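Local structure of Glyco_hydro_cc domain-containing protein (Trichoderma gamsii, 6UBD) at residues Q217-D229 with Q263-Y275. The protein binds oligosaccharides and, as a member of glycoside hydrolase family 128, is probably directed at beta-1,3-glucans. Numbering follows the deposited sequence. Where two conformers were deposited one is given.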
loop_
_atom_site.group_PDB
_atom_site.type_symbol
_atom_site.label_atom_id
_atom_site.label_comp_id
_atom_site.label_asym_id
_atom_site.label_seq_id
_atom_site.Cartn_x
_atom_site.Cartn_y
_atom_site.Cartn_z
ATOM N N GLN A 217 -0.848 10.888 -21.261
ATOM C CA GLN A 217 -0.864 11.839 -20.144
ATOM C C GLN A 217 -2.273 12.351 -19.846
ATOM O O GLN A 217 -2.643 12.522 -18.654
ATOM C CB GLN A 217 0.113 12.977 -20.337
ATOM C CG GLN A 217 0.326 13.813 -19.074
ATOM C CD GLN A 217 1.100 13.075 -17.991
ATOM O OE1 GLN A 217 2.312 12.824 -18.197
ATOM N NE2 GLN A 217 0.422 12.778 -16.862
ATOM N N ASN A 218 -3.030 12.690 -20.905
ATOM C CA ASN A 218 -4.397 13.192 -20.649
ATOM C C ASN A 218 -5.251 12.178 -19.886
ATOM O O ASN A 218 -5.971 12.566 -18.982
ATOM C CB ASN A 218 -4.982 13.605 -22.023
ATOM C CG ASN A 218 -6.397 14.188 -21.943
ATOM O OD1 ASN A 218 -6.529 15.356 -21.548
ATOM N ND2 ASN A 218 -7.443 13.436 -22.297
ATOM N N GLN A 219 -5.251 10.952 -20.399
ATOM C CA GLN A 219 -6.017 9.858 -19.713
ATOM C C GLN A 219 -5.538 9.672 -18.252
ATOM O O GLN A 219 -6.419 9.486 -17.364
ATOM C CB GLN A 219 -5.889 8.557 -20.507
ATOM C CG GLN A 219 -6.634 7.348 -19.856
ATOM C CD GLN A 219 -5.859 6.039 -19.938
ATOM O OE1 GLN A 219 -4.676 6.016 -20.301
ATOM N NE2 GLN A 219 -6.471 4.917 -19.527
ATOM N N ILE A 220 -4.210 9.676 -18.061
ATOM C CA ILE A 220 -3.643 9.454 -16.691
ATOM C C ILE A 220 -4.107 10.565 -15.763
ATOM O O ILE A 220 -4.532 10.350 -14.609
ATOM C CB ILE A 220 -2.106 9.323 -16.765
ATOM C CG1 ILE A 220 -1.695 7.966 -17.351
ATOM C CG2 ILE A 220 -1.498 9.533 -15.379
ATOM C CD1 ILE A 220 -0.285 7.945 -17.820
ATOM N N ASN A 221 -4.052 11.836 -16.259
ATOM C CA ASN A 221 -4.469 12.976 -15.402
ATOM C C ASN A 221 -5.946 12.834 -14.976
ATOM O O ASN A 221 -6.289 13.107 -13.810
ATOM C CB ASN A 221 -4.248 14.318 -16.128
ATOM C CG ASN A 221 -2.779 14.691 -16.342
ATOM O OD1 ASN A 221 -1.885 14.050 -15.766
ATOM N ND2 ASN A 221 -2.566 15.736 -17.176
ATOM N N GLN A 222 -6.834 12.424 -15.887
ATOM C CA GLN A 222 -8.250 12.237 -15.564
ATOM C C GLN A 222 -8.418 11.031 -14.596
ATOM O O GLN A 222 -9.278 11.116 -13.707
ATOM C CB GLN A 222 -9.040 12.009 -16.858
ATOM C CG GLN A 222 -10.532 12.044 -16.607
ATOM C CD GLN A 222 -11.052 13.417 -16.212
ATOM O OE1 GLN A 222 -10.848 14.433 -16.915
ATOM N NE2 GLN A 222 -11.671 13.506 -15.044
ATOM N N TRP A 223 -7.706 9.953 -14.889
ATOM C CA TRP A 223 -7.760 8.732 -13.994
ATOM C C TRP A 223 -7.366 9.059 -12.532
ATOM O O TRP A 223 -8.066 8.641 -11.571
ATOM C CB TRP A 223 -6.872 7.677 -14.653
ATOM C CG TRP A 223 -6.969 6.303 -14.016
ATOM C CD1 TRP A 223 -7.677 5.239 -14.520
ATOM C CD2 TRP A 223 -6.235 5.814 -12.871
ATOM N NE1 TRP A 223 -7.467 4.115 -13.729
ATOM C CE2 TRP A 223 -6.565 4.447 -12.756
ATOM C CE3 TRP A 223 -5.290 6.369 -12.006
ATOM C CZ2 TRP A 223 -6.008 3.631 -11.754
ATOM C CZ3 TRP A 223 -4.773 5.570 -10.991
ATOM C CH2 TRP A 223 -5.127 4.223 -10.871
ATOM N N ILE A 224 -6.301 9.838 -12.373
ATOM C CA ILE A 224 -5.852 10.286 -11.035
ATOM C C ILE A 224 -6.954 11.117 -10.362
ATOM O O ILE A 224 -7.257 10.939 -9.157
ATOM C CB ILE A 224 -4.481 10.968 -11.082
ATOM C CG1 ILE A 224 -3.384 9.991 -11.545
ATOM C CG2 ILE A 224 -4.214 11.611 -9.741
ATOM C CD1 ILE A 224 -2.077 10.656 -11.947
ATOM N N SER A 225 -7.468 12.108 -11.122
ATOM C CA SER A 225 -8.506 12.978 -10.531
ATOM C C SER A 225 -9.708 12.143 -10.075
ATOM O O SER A 225 -10.282 12.312 -8.997
ATOM C CB SER A 225 -8.901 14.041 -11.532
ATOM O OG SER A 225 -9.919 14.922 -11.044
ATOM N N ASP A 226 -10.159 11.287 -10.987
ATOM C CA ASP A 226 -11.352 10.437 -10.736
ATOM C C ASP A 226 -11.120 9.463 -9.555
ATOM O O ASP A 226 -12.044 9.311 -8.726
ATOM C CB ASP A 226 -11.721 9.655 -12.003
ATOM C CG ASP A 226 -12.339 10.443 -13.143
ATOM O OD1 ASP A 226 -12.712 11.612 -12.913
ATOM O OD2 ASP A 226 -12.382 9.864 -14.257
ATOM N N ILE A 227 -9.933 8.839 -9.496
ATOM C CA ILE A 227 -9.701 7.825 -8.439
ATOM C C ILE A 227 -9.609 8.465 -7.062
ATOM O O ILE A 227 -10.132 7.885 -6.048
ATOM C CB ILE A 227 -8.473 6.933 -8.755
ATOM C CG1 ILE A 227 -8.741 5.540 -8.175
ATOM C CG2 ILE A 227 -7.139 7.499 -8.296
ATOM C CD1 ILE A 227 -7.680 4.504 -8.398
ATOM N N VAL A 228 -9.032 9.644 -6.907
ATOM C CA VAL A 228 -8.971 10.336 -5.611
ATOM C C VAL A 228 -10.403 10.688 -5.197
ATOM O O VAL A 228 -10.792 10.490 -4.031
ATOM C CB VAL A 228 -8.020 11.530 -5.651
ATOM C CG1 VAL A 228 -8.168 12.406 -4.444
ATOM C CG2 VAL A 228 -6.567 11.036 -5.794
ATOM N N ASP A 229 -11.196 11.204 -6.150
ATOM C CA ASP A 229 -12.579 11.539 -5.766
ATOM C C ASP A 229 -13.314 10.268 -5.295
ATOM O O ASP A 229 -14.120 10.342 -4.350
ATOM C CB ASP A 229 -13.315 12.226 -6.933
ATOM C CG ASP A 229 -12.884 13.648 -7.261
ATOM O OD1 ASP A 229 -12.261 14.289 -6.362
ATOM O OD2 ASP A 229 -13.208 14.129 -8.418
ATOM N N GLN A 263 4.084 15.768 -14.659
ATOM C CA GLN A 263 2.646 16.043 -14.877
ATOM C C GLN A 263 1.759 15.070 -14.099
ATOM O O GLN A 263 0.730 15.449 -13.541
ATOM C CB GLN A 263 2.366 16.025 -16.400
ATOM C CG GLN A 263 3.099 17.131 -17.203
ATOM C CD GLN A 263 3.090 16.833 -18.688
ATOM O OE1 GLN A 263 2.081 17.048 -19.375
ATOM N NE2 GLN A 263 4.228 16.288 -19.175
ATOM N N SER A 264 2.165 13.790 -14.019
ATOM C CA SER A 264 1.437 12.771 -13.218
ATOM C C SER A 264 1.509 13.077 -11.701
ATOM O O SER A 264 0.475 13.079 -11.016
ATOM C CB SER A 264 1.938 11.384 -13.527
ATOM O OG SER A 264 1.779 11.043 -14.905
ATOM N N GLY A 265 2.698 13.502 -11.262
ATOM C CA GLY A 265 2.856 13.922 -9.870
ATOM C C GLY A 265 2.016 15.138 -9.496
ATOM O O GLY A 265 1.446 15.303 -8.383
ATOM N N GLN A 266 1.943 16.102 -10.440
ATOM C CA GLN A 266 1.111 17.323 -10.274
ATOM C C GLN A 266 -0.375 16.934 -10.258
ATOM O O GLN A 266 -1.144 17.539 -9.529
ATOM C CB GLN A 266 1.356 18.295 -11.432
ATOM C CG GLN A 266 2.731 18.994 -11.433
ATOM C CD GLN A 266 3.093 19.621 -12.757
ATOM O OE1 GLN A 266 4.157 19.380 -13.352
ATOM N NE2 GLN A 266 2.160 20.445 -13.214
ATOM N N ALA A 267 -0.808 15.967 -11.071
ATOM C CA ALA A 267 -2.241 15.588 -11.040
ATOM C C ALA A 267 -2.601 15.059 -9.623
ATOM O O ALA A 267 -3.614 15.360 -9.085
ATOM C CB ALA A 267 -2.509 14.551 -12.094
ATOM N N TYR A 268 -1.730 14.237 -9.023
ATOM C CA TYR A 268 -1.972 13.748 -7.637
ATOM C C TYR A 268 -1.984 14.907 -6.663
ATOM O O TYR A 268 -2.930 15.003 -5.840
ATOM C CB TYR A 268 -0.982 12.653 -7.237
ATOM C CG TYR A 268 -1.327 11.911 -5.930
ATOM C CD1 TYR A 268 -2.548 11.227 -5.818
ATOM C CD2 TYR A 268 -0.466 11.896 -4.834
ATOM C CE1 TYR A 268 -2.829 10.497 -4.661
ATOM C CE2 TYR A 268 -0.738 11.159 -3.678
ATOM C CZ TYR A 268 -1.934 10.468 -3.600
ATOM O OH TYR A 268 -2.182 9.668 -2.490
ATOM N N LEU A 269 -0.984 15.801 -6.754
ATOM C CA LEU A 269 -0.925 16.973 -5.829
ATOM C C LEU A 269 -2.234 17.752 -5.893
ATOM O O LEU A 269 -2.837 18.133 -4.845
ATOM C CB LEU A 269 0.245 17.870 -6.228
ATOM C CG LEU A 269 0.394 19.185 -5.467
ATOM C CD1 LEU A 269 0.672 18.954 -4.045
ATOM C CD2 LEU A 269 1.486 20.057 -6.107
ATOM N N ASN A 270 -2.690 18.061 -7.101
ATOM C CA ASN A 270 -3.896 18.901 -7.257
ATOM C C ASN A 270 -5.159 18.206 -6.756
ATOM O O ASN A 270 -6.001 18.804 -6.200
ATOM C CB ASN A 270 -4.028 19.432 -8.695
ATOM C CG ASN A 270 -2.894 20.394 -9.080
ATOM O OD1 ASN A 270 -2.172 20.956 -8.209
ATOM N ND2 ASN A 270 -2.621 20.400 -10.365
ATOM N N ALA A 271 -5.238 16.890 -6.887
ATOM C CA ALA A 271 -6.408 16.064 -6.430
ATOM C C ALA A 271 -6.429 16.024 -4.903
ATOM O O ALA A 271 -7.474 16.347 -4.304
ATOM C CB ALA A 271 -6.367 14.685 -7.050
ATOM N N ILE A 272 -5.311 15.682 -4.268
ATOM C CA ILE A 272 -5.311 15.567 -2.776
ATOM C C ILE A 272 -5.432 16.905 -2.078
ATOM O O ILE A 272 -6.036 17.016 -0.998
ATOM C CB ILE A 272 -4.065 14.800 -2.276
ATOM C CG1 ILE A 272 -2.745 15.538 -2.525
ATOM C CG2 ILE A 272 -4.059 13.371 -2.872
ATOM C CD1 ILE A 272 -1.498 14.843 -1.961
ATOM N N SER A 273 -5.027 17.986 -2.746
ATOM C CA SER A 273 -5.169 19.346 -2.146
ATOM C C SER A 273 -6.647 19.758 -2.097
ATOM O O SER A 273 -6.996 20.567 -1.199
ATOM C CB SER A 273 -4.303 20.354 -2.893
ATOM O OG SER A 273 -4.476 21.709 -2.437
ATOM N N LYS A 274 -7.500 19.227 -2.956
ATOM C CA LYS A 274 -8.952 19.544 -2.948
ATOM C C LYS A 274 -9.566 19.113 -1.614
ATOM O O LYS A 274 -10.668 19.600 -1.286
ATOM C CB LYS A 274 -9.738 18.813 -4.070
ATOM C CG LYS A 274 -9.418 19.212 -5.478
ATOM C CD LYS A 274 -10.211 18.396 -6.497
ATOM C CE LYS A 274 -9.655 18.525 -7.911
ATOM N NZ LYS A 274 -9.811 17.272 -8.738
ATOM N N TYR A 275 -9.000 18.104 -0.926
ATOM C CA TYR A 275 -9.582 17.537 0.307
ATOM C C TYR A 275 -8.888 18.064 1.545
ATOM O O TYR A 275 -9.220 17.631 2.642
ATOM C CB TYR A 275 -9.551 16.014 0.173
ATOM C CG TYR A 275 -10.475 15.524 -0.899
ATOM C CD1 TYR A 275 -11.828 15.373 -0.634
ATOM C CD2 TYR A 275 -10.037 15.334 -2.215
ATOM C CE1 TYR A 275 -12.729 15.055 -1.629
ATOM C CE2 TYR A 275 -10.935 14.978 -3.202
ATOM C CZ TYR A 275 -12.282 14.886 -2.925
ATOM O OH TYR A 275 -13.138 14.569 -3.940
HETATM O O HOH W 1 4.295 12.705 -16.196
HETATM O O HOH W 2 -0.384 17.491 -18.468
HETATM O O HOH W 3 -9.722 14.684 -7.400
HETATM O O HOH W 4 -15.165 12.726 -3.513
HETATM O O HOH W 5 -12.789 16.932 -8.618
#
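Gln263 starts the second helix by laying its CB against the side-chain amide of Gln217, 3.6 Å from CD. The two helices lie nearly parallel (crossing angle -26°) on the outside of a (beta/alpha)-barrel glycosidase core; helix 217-233 links the parallel neighbouring strands 197-206 and 237-243, and helix 263-273 follows the second, with Tyr240 and Tyr242 of that strand beneath both helices. At Ser264 the contact turns polar. Gln217 reaches it through a chain bent at chi2 (70°), and NE2 donates to Ser264 OG at 2.9 Å, nearly straight and in the amide plane. Its other N-H goes back within its own helix to Asn221 OD1, striking that oxygen from above the carbonyl plane, so two bonds fix the amide's rotation. Ser264 OG is also hydrogen-bonded to Val251 O, and water 1 accepts from Ser264 N. One turn on, Ala267 is small enough to let the helices close to 8.9 Å between axes; its CB meets Ile224 CD1 at 3.9 Å. Ile224 CG2 rests on the backbone of Tyr268, 3.7 Å from its N, near the plane of the ring at its edge, while Val228 CG2 packs against Tyr268 CE1; the Tyr268 hydroxyl is hydrogen-bonded to Gly36 O in strand 35-38. Ala271 then sets its methyl on Val228 CB, 3.8 Å away. Lys274 NZ stays 4.5 Å from Asp229 OD1, too far for a salt bridge, and waters 3 and 5 bridge the charges, water 3 only weakly to OD1. Tyr275 closes the contact beside Val228 CG1: its OH donates to Asp229 OD1 at 2.6 Å, OD1 lying at the ring edge in its plane and met from above its own carboxylate (planes 68° apart), and water 4 connects the same OH to Asp229 O.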